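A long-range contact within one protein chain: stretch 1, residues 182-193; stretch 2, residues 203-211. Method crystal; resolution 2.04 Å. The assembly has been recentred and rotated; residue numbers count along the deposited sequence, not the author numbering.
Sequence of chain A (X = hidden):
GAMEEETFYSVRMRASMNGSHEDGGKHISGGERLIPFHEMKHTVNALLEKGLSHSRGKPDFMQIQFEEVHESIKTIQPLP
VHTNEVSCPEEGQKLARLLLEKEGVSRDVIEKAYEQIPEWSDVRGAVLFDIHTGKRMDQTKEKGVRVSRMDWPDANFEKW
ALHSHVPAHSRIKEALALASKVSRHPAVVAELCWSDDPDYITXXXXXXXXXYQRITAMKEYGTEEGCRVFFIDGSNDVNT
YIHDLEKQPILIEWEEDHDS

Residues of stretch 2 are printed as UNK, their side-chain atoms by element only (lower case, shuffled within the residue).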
# COMPACT_ATOMS: atom_id res chain seq x y z
N VAL A 182 9.66 -21.83 5.25
CA VAL A 182 9.06 -22.22 6.50
C VAL A 182 9.75 -23.48 7.04
O VAL A 182 10.05 -23.57 8.22
CB VAL A 182 7.56 -22.43 6.35
CG1 VAL A 182 6.97 -23.08 7.58
CG2 VAL A 182 6.88 -21.08 6.11
N SER A 183 9.99 -24.45 6.17
CA SER A 183 10.52 -25.73 6.61
C SER A 183 11.95 -25.63 7.17
O SER A 183 12.38 -26.47 7.95
CB SER A 183 10.51 -26.70 5.47
OG SER A 183 10.88 -27.99 5.89
N ARG A 184 12.70 -24.69 6.62
CA ARG A 184 14.04 -24.38 7.08
C ARG A 184 14.05 -23.98 8.58
O ARG A 184 15.03 -24.17 9.28
CB ARG A 184 14.57 -23.22 6.24
CG ARG A 184 15.99 -22.80 6.57
CD ARG A 184 16.77 -22.52 5.29
NE ARG A 184 18.11 -22.00 5.57
CZ ARG A 184 18.33 -20.84 6.16
NH1 ARG A 184 17.30 -20.09 6.54
NH2 ARG A 184 19.56 -20.43 6.40
N HIS A 185 13.01 -23.33 9.03
CA HIS A 185 13.01 -22.87 10.41
C HIS A 185 13.15 -24.01 11.41
O HIS A 185 12.41 -24.97 11.38
CB HIS A 185 11.75 -22.08 10.69
CG HIS A 185 11.83 -21.29 11.95
ND1 HIS A 185 11.86 -21.89 13.20
CD2 HIS A 185 11.98 -19.96 12.17
CE1 HIS A 185 11.99 -20.96 14.13
NE2 HIS A 185 12.03 -19.78 13.53
N PRO A 186 14.16 -23.94 12.28
CA PRO A 186 14.38 -25.12 13.14
C PRO A 186 13.20 -25.51 14.06
O PRO A 186 13.04 -26.68 14.36
CB PRO A 186 15.62 -24.76 13.97
CG PRO A 186 15.90 -23.32 13.75
CD PRO A 186 15.04 -22.80 12.59
N ALA A 187 12.27 -24.62 14.33
CA ALA A 187 11.13 -25.02 15.19
C ALA A 187 9.94 -25.65 14.44
O ALA A 187 9.05 -26.26 15.06
CB ALA A 187 10.68 -23.83 16.03
N VAL A 188 9.93 -25.56 13.11
CA VAL A 188 8.82 -26.10 12.35
C VAL A 188 9.01 -27.55 11.96
O VAL A 188 9.90 -27.90 11.15
CB VAL A 188 8.54 -25.28 11.04
CG1 VAL A 188 7.35 -25.86 10.31
CG2 VAL A 188 8.29 -23.83 11.36
N VAL A 189 8.10 -28.40 12.40
CA VAL A 189 8.18 -29.83 12.14
C VAL A 189 7.44 -30.15 10.84
O VAL A 189 7.80 -31.06 10.12
CB VAL A 189 7.53 -30.60 13.30
CG1 VAL A 189 7.40 -32.09 12.98
CG2 VAL A 189 8.35 -30.41 14.58
N ALA A 190 6.35 -29.47 10.59
CA ALA A 190 5.56 -29.78 9.40
C ALA A 190 4.54 -28.70 9.09
O ALA A 190 4.16 -27.90 9.97
CB ALA A 190 4.88 -31.12 9.57
N GLU A 191 4.13 -28.66 7.81
CA GLU A 191 3.16 -27.67 7.33
C GLU A 191 2.06 -28.43 6.59
O GLU A 191 2.32 -29.45 5.98
CB GLU A 191 3.81 -26.63 6.42
CG GLU A 191 2.76 -25.75 5.71
CD GLU A 191 3.32 -24.80 4.63
OE1 GLU A 191 4.52 -24.87 4.25
OE2 GLU A 191 2.52 -23.97 4.12
N LEU A 192 0.82 -28.05 6.86
CA LEU A 192 -0.31 -28.57 6.13
C LEU A 192 -0.99 -27.40 5.42
O LEU A 192 -1.25 -26.37 6.02
CB LEU A 192 -1.26 -29.22 7.11
CG LEU A 192 -2.63 -29.64 6.60
CD1 LEU A 192 -2.55 -30.81 5.62
CD2 LEU A 192 -3.48 -29.97 7.80
N CYS A 193 -1.29 -27.59 4.14
CA CYS A 193 -1.78 -26.51 3.32
C CYS A 193 -2.78 -26.98 2.27
O CYS A 193 -2.58 -28.02 1.62
CB CYS A 193 -0.64 -25.81 2.61
SG CYS A 193 -1.20 -24.68 1.29
N UNK A 203 -3.30 -29.52 -2.69
CA UNK A 203 -2.62 -28.96 -1.53
C UNK A 203 -1.34 -29.72 -1.26
O UNK A 203 -0.82 -30.39 -2.16
N UNK A 204 -0.82 -29.64 -0.03
CA UNK A 204 0.42 -30.30 0.27
C UNK A 204 0.66 -30.39 1.78
O UNK A 204 -0.04 -29.80 2.58
c UNK A 204 1.87 -25.80 0.11
c UNK A 204 2.76 -28.08 1.34
o UNK A 204 3.01 -24.52 1.80
c UNK A 204 2.60 -25.73 1.28
c UNK A 204 1.62 -29.59 -0.36
c UNK A 204 1.96 -28.21 0.23
c UNK A 204 3.07 -26.87 1.87
c UNK A 204 1.47 -27.03 -0.36
N UNK A 205 1.56 -31.30 2.11
CA UNK A 205 2.18 -31.36 3.44
C UNK A 205 3.68 -31.27 3.17
O UNK A 205 4.17 -31.78 2.16
c UNK A 205 2.73 -32.89 5.36
c UNK A 205 0.42 -32.74 4.52
c UNK A 205 1.87 -32.70 4.11
N UNK A 206 4.37 -30.47 3.97
CA UNK A 206 5.79 -30.27 3.80
C UNK A 206 6.49 -30.53 5.13
O UNK A 206 5.98 -30.18 6.20
c UNK A 206 6.07 -28.88 3.35
N UNK A 207 7.74 -30.97 5.02
CA UNK A 207 8.60 -31.09 6.19
C UNK A 207 10.01 -31.42 5.78
O UNK A 207 10.29 -31.73 4.62
N UNK A 208 10.89 -31.43 6.78
CA UNK A 208 12.32 -31.42 6.53
C UNK A 208 12.70 -32.74 5.94
O UNK A 208 13.46 -32.79 4.98
c UNK A 208 13.81 -29.69 9.68
n UNK A 208 12.71 -27.58 10.48
c UNK A 208 13.99 -28.26 10.17
c UNK A 208 13.21 -29.76 8.27
c UNK A 208 13.09 -31.20 7.83
N UNK A 209 12.04 -33.80 6.38
CA UNK A 209 12.37 -35.12 5.86
C UNK A 209 11.63 -35.47 4.59
O UNK A 209 12.22 -35.98 3.64
c UNK A 209 11.66 -37.09 9.81
c UNK A 209 12.12 -36.17 6.91
c UNK A 209 13.06 -35.98 8.09
c UNK A 209 12.99 -37.13 9.08
n UNK A 209 11.41 -35.72 10.34
N UNK A 210 10.31 -35.34 4.60
CA UNK A 210 9.54 -35.78 3.46
C UNK A 210 9.64 -34.79 2.30
O UNK A 210 9.14 -35.05 1.21
c UNK A 210 5.43 -33.89 6.17
c UNK A 210 7.43 -34.79 4.50
c UNK A 210 8.09 -36.00 3.86
s UNK A 210 5.68 -35.09 4.87
N UNK A 211 10.18 -33.60 2.54
CA UNK A 211 10.12 -32.52 1.56
C UNK A 211 8.72 -31.96 1.32
O UNK A 211 7.91 -31.84 2.25

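Position 203 has no side-chain atoms. Its CA lies 3.3 Å from Cys193 O, and an ideal CB would fall 2.3 Å from that same oxygen, a clash. The residue is Gly203.

Position 204 carries one carbon leading to a six-carbon ring that bears a single oxygen, the pattern of a phenol: Tyr204. Chi1 is 69° (p), and the ring runs along the face of the sheet that also holds Cys193 and Glu191. Cys193 CB sits 3.6 Å from the centroid of the Tyr204 ring and 20° off its normal, a CH-pi contact over the face. At the far end, Tyr204 OH donates a hydrogen bond to Glu191 OE2; the modelled 2.4 Å is very short, so the position of the hydroxyl is less certain.

Position 205 has three side-chain carbons, one carrying the other two. This beta-branched, wholly apolar group is Val205. It shares the other face with Leu192, where Val205 CG2 meets Leu192 CD1 at 3.7 Å.

Position 206 has a single side-chain carbon and is therefore Ala206. Its CB is 4.4 Å from Glu191 OE1, on the face shared with Tyr204.

Position 207 again has none, hence Gly207. Its C lies 3.5 Å from Ser183 OG, and an ideal CB would sit a tight 3.2 Å from Val189 O.

Position 208 shows four carbons in a row ending in nitrogen, which identifies Lys208. Its NZ donates hydrogen bonds to Ser183 O and His185 O, each at 2.8 Å, and a weak one to Val188 O at 2.9 Å.

Position 209 repeats the four-carbon chain and terminal nitrogen, so it is Lys209, but its NZ comes no nearer to stretch 1 than 5.9 Å, at Val189 O.

Position 210 has two carbons, a sulfur and a last carbon, unbranched: Met210. Its CE approaches Ala190 CB at 4.4 Å.

Position 211 lacks side-chain atoms and has phi of 68°, which favours glycine: Gly211. It makes no contact with stretch 1.

The contact is an antiparallel strand pairing, with axes 171° apart in direction and 4.7 Å at closest approach. Two reciprocal backbone pairs hold the register: Glu191 N to Ala206 O (2.9 Å) with Ala206 N to Glu191 O (3.0 Å), and Cys193 N to Tyr204 O (3.0 Å) with Tyr204 N to Cys193 O (2.9 Å). Beyond this ladder, Lys208 reaches the turn from His185 to Val188, its ammonium gathering carbonyls that converge there. Together the stretches bury 627 Å².

Stretch 2 203-211: GYVAGKKMG
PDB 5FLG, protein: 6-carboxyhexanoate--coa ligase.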